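PDB 6DRU: glycosyl hydrolases family 31 family protein from Aspergillus niger, which catalyses the hydrolytic release of alpha-xylose from the non-reducing terminal glucose of xyloglucan oligosaccharides. Local coordinates for residues T144-Q156 with S174-Y187. Sequence-based numbering, arbitrary orientation.
Sequences TPDEQIYGTGTQQ and SYIPTPVFMSNKGY
Glu147 OE1 takes two hydroxyl donors at once, Ser183 OG at 2.7 Å on its anti lone pair and Tyr187 OH, also at 2.7 Å, on its syn side. An extended side chain brings this buried carboxylate across the sheet end, its plane turned 57° from the Tyr187 ring. Here strand 149-151, antiparallel to 176-183, forms the edge of a mixed beta-sheet within the chain of this family 31 glycosidase. Ser183 OG also receives the backbone N of Lys185 in an ST turn, and the Lys185 chain runs on, extended, until NZ meets Thr144 OG1 tip to tip at 3.0 Å; its salt bridge to Glu147 OE2 is long. Next door, Asn184 CG sits between its own N and carbonyl carbon (chi1 57°), which lets OD1 receive Gln148 N at 3.1 Å from above the plane of the Asn184 side-chain carbonyl, while Gln148 NE2 donates to Ser629 O. Tyr150 and Met182 exchange two backbone bonds, and on the other face Ile149 CG2 packs against Phe181 CD1 at 3.6 Å. Phe201 meets the Phe181 ring edge-to-face. Between Gly151 and Gly153, both with positive phi, the register slips by two residues in a beta bulge, bridged by the bond from Thr178 N to Thr152 O. Beyond it Thr154 packs on helix 492-508, and Ser174 comes within about 6 Å, side chain to side chain, of Asp487, the probable proton donor. One water joins the ends there, accepting from Gln156 N at 3.1 Å and donating to Ser174 OG at 3.0 Å.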
loop_
_atom_site.group_PDB
_atom_site.type_symbol
_atom_site.label_atom_id
_atom_site.label_comp_id
_atom_site.label_asym_id
_atom_site.label_seq_id
_atom_site.Cartn_x
_atom_site.Cartn_y
_atom_site.Cartn_z
ATOM N N THR A 144 -8.028 -10.944 -32.645
ATOM C CA THR A 144 -8.593 -10.425 -33.879
ATOM C C THR A 144 -10.060 -10.060 -33.673
ATOM O O THR A 144 -10.726 -10.627 -32.801
ATOM C CB THR A 144 -8.480 -11.449 -35.015
ATOM O OG1 THR A 144 -8.974 -12.717 -34.567
ATOM C CG2 THR A 144 -7.032 -11.597 -35.455
ATOM N N PRO A 145 -10.594 -9.117 -34.454
ATOM C CA PRO A 145 -11.986 -8.694 -34.228
ATOM C C PRO A 145 -13.000 -9.803 -34.446
ATOM O O PRO A 145 -14.088 -9.756 -33.860
ATOM C CB PRO A 145 -12.174 -7.556 -35.240
ATOM C CG PRO A 145 -10.793 -7.078 -35.543
ATOM C CD PRO A 145 -9.929 -8.296 -35.482
ATOM N N ASP A 146 -12.676 -10.800 -35.264
ATOM C CA ASP A 146 -13.600 -11.869 -35.610
ATOM C C ASP A 146 -13.568 -13.038 -34.631
ATOM O O ASP A 146 -14.321 -14.002 -34.815
ATOM C CB ASP A 146 -13.305 -12.370 -37.030
ATOM C CG ASP A 146 -11.896 -12.925 -37.174
ATOM O OD1 ASP A 146 -11.652 -14.082 -36.765
ATOM O OD2 ASP A 146 -11.025 -12.195 -37.694
ATOM N N GLU A 147 -12.725 -12.983 -33.604
ATOM C CA GLU A 147 -12.511 -14.133 -32.740
ATOM C C GLU A 147 -13.722 -14.369 -31.841
ATOM O O GLU A 147 -14.510 -13.464 -31.557
ATOM C CB GLU A 147 -11.260 -13.941 -31.882
ATOM C CG GLU A 147 -10.548 -15.235 -31.527
ATOM C CD GLU A 147 -9.198 -15.004 -30.878
ATOM O OE1 GLU A 147 -8.678 -15.944 -30.241
ATOM O OE2 GLU A 147 -8.664 -13.880 -30.991
ATOM N N GLN A 148 -13.864 -15.615 -31.395
ATOM C CA GLN A 148 -14.950 -16.019 -30.516
ATOM C C GLN A 148 -14.378 -16.736 -29.303
ATOM O O GLN A 148 -13.487 -17.581 -29.433
ATOM C CB GLN A 148 -15.948 -16.923 -31.248
ATOM C CG GLN A 148 -16.656 -16.244 -32.408
ATOM C CD GLN A 148 -17.736 -17.112 -33.021
ATOM O OE1 GLN A 148 -18.332 -17.952 -32.346
ATOM N NE2 GLN A 148 -17.986 -16.920 -34.309
ATOM N N ILE A 149 -14.890 -16.393 -28.124
ATOM C CA ILE A 149 -14.393 -16.919 -26.858
ATOM C C ILE A 149 -15.519 -17.695 -26.189
ATOM O O ILE A 149 -16.607 -17.150 -25.968
ATOM C CB ILE A 149 -13.882 -15.800 -25.938
ATOM C CG1 ILE A 149 -12.815 -14.964 -26.652
ATOM C CG2 ILE A 149 -13.342 -16.382 -24.647
ATOM C CD1 ILE A 149 -11.643 -15.771 -27.160
ATOM N N TYR A 150 -15.256 -18.959 -25.865
ATOM C CA TYR A 150 -16.218 -19.826 -25.200
ATOM C C TYR A 150 -15.667 -20.268 -23.852
ATOM O O TYR A 150 -14.481 -20.594 -23.734
ATOM C CB TYR A 150 -16.540 -21.060 -26.049
ATOM C CG TYR A 150 -16.827 -20.760 -27.502
ATOM C CD1 TYR A 150 -17.708 -19.748 -27.860
ATOM C CD2 TYR A 150 -16.216 -21.488 -28.515
ATOM C CE1 TYR A 150 -17.971 -19.471 -29.187
ATOM C CE2 TYR A 150 -16.474 -21.218 -29.845
ATOM C CZ TYR A 150 -17.353 -20.209 -30.176
ATOM O OH TYR A 150 -17.611 -19.938 -31.500
ATOM N N GLY A 151 -16.534 -20.298 -22.842
ATOM C CA GLY A 151 -16.137 -20.735 -21.517
ATOM C C GLY A 151 -16.134 -19.624 -20.490
ATOM O O GLY A 151 -17.153 -18.956 -20.284
ATOM N N THR A 152 -14.986 -19.430 -19.834
ATOM C CA THR A 152 -14.767 -18.391 -18.824
ATOM C C THR A 152 -15.625 -18.584 -17.572
ATOM O O THR A 152 -15.807 -17.642 -16.793
ATOM C CB THR A 152 -14.991 -16.983 -19.399
ATOM O OG1 THR A 152 -16.393 -16.749 -19.583
ATOM C CG2 THR A 152 -14.272 -16.823 -20.734
ATOM N N GLY A 153 -16.149 -19.783 -17.350
ATOM C CA GLY A 153 -16.979 -20.035 -16.187
ATOM C C GLY A 153 -18.452 -19.788 -16.453
ATOM O O GLY A 153 -18.934 -19.819 -17.589
ATOM N N THR A 154 -19.178 -19.525 -15.370
ATOM C CA THR A 154 -20.618 -19.321 -15.422
ATOM C C THR A 154 -20.972 -17.873 -15.109
ATOM O O THR A 154 -20.279 -17.192 -14.348
ATOM C CB THR A 154 -21.341 -20.248 -14.442
ATOM O OG1 THR A 154 -20.927 -19.948 -13.102
ATOM C CG2 THR A 154 -21.021 -21.698 -14.754
ATOM N N GLN A 155 -22.081 -17.422 -15.691
ATOM C CA GLN A 155 -22.547 -16.047 -15.586
ATOM C C GLN A 155 -23.908 -15.958 -16.262
ATOM O O GLN A 155 -24.172 -16.670 -17.234
ATOM C CB GLN A 155 -21.553 -15.074 -16.237
ATOM C CG GLN A 155 -21.996 -13.623 -16.262
ATOM C CD GLN A 155 -20.985 -12.722 -16.938
ATOM O OE1 GLN A 155 -20.005 -13.194 -17.514
ATOM N NE2 GLN A 155 -21.216 -11.415 -16.871
ATOM N N GLN A 156 -24.772 -15.087 -15.736
ATOM C CA GLN A 156 -26.099 -14.879 -16.321
ATOM C C GLN A 156 -26.029 -13.701 -17.288
ATOM O O GLN A 156 -26.481 -12.589 -17.007
ATOM C CB GLN A 156 -27.141 -14.658 -15.233
ATOM C CG GLN A 156 -27.225 -15.793 -14.233
ATOM C CD GLN A 156 -28.375 -15.636 -13.259
ATOM O OE1 GLN A 156 -28.170 -15.537 -12.050
ATOM N NE2 GLN A 156 -29.596 -15.619 -13.783
ATOM N N SER A 174 -24.109 -17.036 -8.212
ATOM C CA SER A 174 -24.396 -17.347 -9.619
ATOM C C SER A 174 -23.284 -16.913 -10.567
ATOM O O SER A 174 -23.472 -16.981 -11.791
ATOM C CB SER A 174 -25.712 -16.727 -10.098
ATOM O OG SER A 174 -25.530 -15.364 -10.441
ATOM N N TYR A 175 -22.133 -16.482 -10.054
ATOM C CA TYR A 175 -21.062 -15.912 -10.869
ATOM C C TYR A 175 -19.754 -16.600 -10.484
ATOM O O TYR A 175 -19.168 -16.287 -9.444
ATOM C CB TYR A 175 -20.986 -14.401 -10.667
ATOM C CG TYR A 175 -20.013 -13.666 -11.562
ATOM C CD1 TYR A 175 -20.325 -13.392 -12.887
ATOM C CD2 TYR A 175 -18.792 -13.225 -11.073
ATOM C CE1 TYR A 175 -19.441 -12.708 -13.704
ATOM C CE2 TYR A 175 -17.902 -12.544 -11.881
ATOM C CZ TYR A 175 -18.230 -12.288 -13.194
ATOM O OH TYR A 175 -17.345 -11.608 -13.997
ATOM N N ILE A 176 -19.302 -17.534 -11.315
ATOM C CA ILE A 176 -18.075 -18.283 -11.048
ATOM C C ILE A 176 -17.067 -18.012 -12.158
ATOM O O ILE A 176 -16.906 -18.845 -13.061
ATOM C CB ILE A 176 -18.351 -19.789 -10.927
ATOM C CG1 ILE A 176 -19.604 -20.042 -10.088
ATOM C CG2 ILE A 176 -17.153 -20.500 -10.314
ATOM C CD1 ILE A 176 -20.141 -21.448 -10.219
ATOM N N PRO A 177 -16.368 -16.877 -12.133
ATOM C CA PRO A 177 -15.394 -16.589 -13.196
ATOM C C PRO A 177 -14.205 -17.536 -13.114
ATOM O O PRO A 177 -13.554 -17.652 -12.073
ATOM C CB PRO A 177 -14.985 -15.139 -12.918
ATOM C CG PRO A 177 -15.229 -14.960 -11.458
ATOM C CD PRO A 177 -16.426 -15.804 -11.128
ATOM N N THR A 178 -13.929 -18.215 -14.224
ATOM C CA THR A 178 -12.834 -19.174 -14.292
ATOM C C THR A 178 -12.065 -18.973 -15.592
ATOM O O THR A 178 -12.630 -19.143 -16.677
ATOM C CB THR A 178 -13.364 -20.607 -14.195
ATOM O OG1 THR A 178 -14.105 -20.765 -12.980
ATOM C CG2 THR A 178 -12.215 -21.605 -14.212
ATOM N N PRO A 179 -10.780 -18.622 -15.528
ATOM C CA PRO A 179 -10.024 -18.291 -16.750
ATOM C C PRO A 179 -9.593 -19.529 -17.534
ATOM O O PRO A 179 -8.405 -19.827 -17.688
ATOM C CB PRO A 179 -8.837 -17.499 -16.189
ATOM C CG PRO A 179 -8.598 -18.111 -14.852
ATOM C CD PRO A 179 -9.955 -18.496 -14.314
ATOM N N VAL A 180 -10.579 -20.262 -18.045
ATOM C CA VAL A 180 -10.364 -21.378 -18.960
ATOM C C VAL A 180 -11.317 -21.170 -20.128
ATOM O O VAL A 180 -12.540 -21.223 -19.948
ATOM C CB VAL A 180 -10.607 -22.740 -18.293
ATOM C CG1 VAL A 180 -10.557 -23.854 -19.328
ATOM C CG2 VAL A 180 -9.590 -22.985 -17.192
ATOM N N PHE A 181 -10.771 -20.923 -21.317
ATOM C CA PHE A 181 -11.611 -20.626 -22.466
ATOM C C PHE A 181 -11.077 -21.312 -23.713
ATOM O O PHE A 181 -9.885 -21.615 -23.816
ATOM C CB PHE A 181 -11.725 -19.112 -22.711
ATOM C CG PHE A 181 -10.477 -18.478 -23.266
ATOM C CD1 PHE A 181 -10.302 -18.337 -24.636
ATOM C CD2 PHE A 181 -9.495 -17.990 -22.422
ATOM C CE1 PHE A 181 -9.163 -17.744 -25.150
ATOM C CE2 PHE A 181 -8.358 -17.391 -22.930
ATOM C CZ PHE A 181 -8.190 -17.271 -24.297
ATOM N N MET A 182 -11.982 -21.558 -24.658
ATOM C CA MET A 182 -11.645 -22.032 -25.992
ATOM C C MET A 182 -11.879 -20.914 -26.996
ATOM O O MET A 182 -12.816 -20.122 -26.853
ATOM C CB MET A 182 -12.486 -23.249 -26.389
ATOM C CG MET A 182 -12.331 -24.462 -25.496
ATOM S SD MET A 182 -13.305 -25.850 -26.116
ATOM C CE MET A 182 -14.927 -25.100 -26.252
ATOM N N SER A 183 -11.025 -20.853 -28.010
ATOM C CA SER A 183 -11.184 -19.926 -29.117
ATOM C C SER A 183 -11.505 -20.700 -30.389
ATOM O O SER A 183 -11.050 -21.832 -30.577
ATOM C CB SER A 183 -9.923 -19.083 -29.320
ATOM O OG SER A 183 -10.046 -18.246 -30.456
ATOM N N ASN A 184 -12.301 -20.082 -31.263
ATOM C CA ASN A 184 -12.620 -20.720 -32.534
ATOM C C ASN A 184 -11.434 -20.761 -33.489
ATOM O O ASN A 184 -11.526 -21.418 -34.531
ATOM C CB ASN A 184 -13.810 -20.020 -33.196
ATOM C CG ASN A 184 -13.570 -18.544 -33.424
ATOM O OD1 ASN A 184 -12.614 -17.971 -32.904
ATOM N ND2 ASN A 184 -14.440 -17.918 -34.207
ATOM N N LYS A 185 -10.326 -20.090 -33.163
ATOM C CA LYS A 185 -9.110 -20.233 -33.954
ATOM C C LYS A 185 -8.459 -21.597 -33.783
ATOM O O LYS A 185 -7.532 -21.920 -34.533
ATOM C CB LYS A 185 -8.104 -19.140 -33.589
ATOM C CG LYS A 185 -8.390 -17.799 -34.234
ATOM C CD LYS A 185 -7.200 -16.865 -34.110
ATOM C CE LYS A 185 -7.488 -15.525 -34.762
ATOM N NZ LYS A 185 -6.539 -14.470 -34.313
ATOM N N GLY A 186 -8.916 -22.398 -32.826
ATOM C CA GLY A 186 -8.370 -23.722 -32.626
ATOM C C GLY A 186 -7.345 -23.797 -31.515
ATOM O O GLY A 186 -6.299 -24.433 -31.672
ATOM N N TYR A 187 -7.628 -23.156 -30.384
ATOM C CA TYR A 187 -6.741 -23.275 -29.238
ATOM C C TYR A 187 -7.515 -22.987 -27.963
ATOM O O TYR A 187 -8.531 -22.289 -27.978
ATOM C CB TYR A 187 -5.529 -22.341 -29.351
ATOM C CG TYR A 187 -5.832 -20.872 -29.157
ATOM C CD1 TYR A 187 -6.254 -20.085 -30.221
ATOM C CD2 TYR A 187 -5.679 -20.268 -27.913
ATOM C CE1 TYR A 187 -6.523 -18.739 -30.052
ATOM C CE2 TYR A 187 -5.949 -18.922 -27.734
ATOM C CZ TYR A 187 -6.371 -18.164 -28.808
ATOM O OH TYR A 187 -6.641 -16.826 -28.643
HETATM O O HOH W 1 -23.396 -19.957 -11.857
HETATM O O HOH W 2 -24.332 -13.988 -12.862
#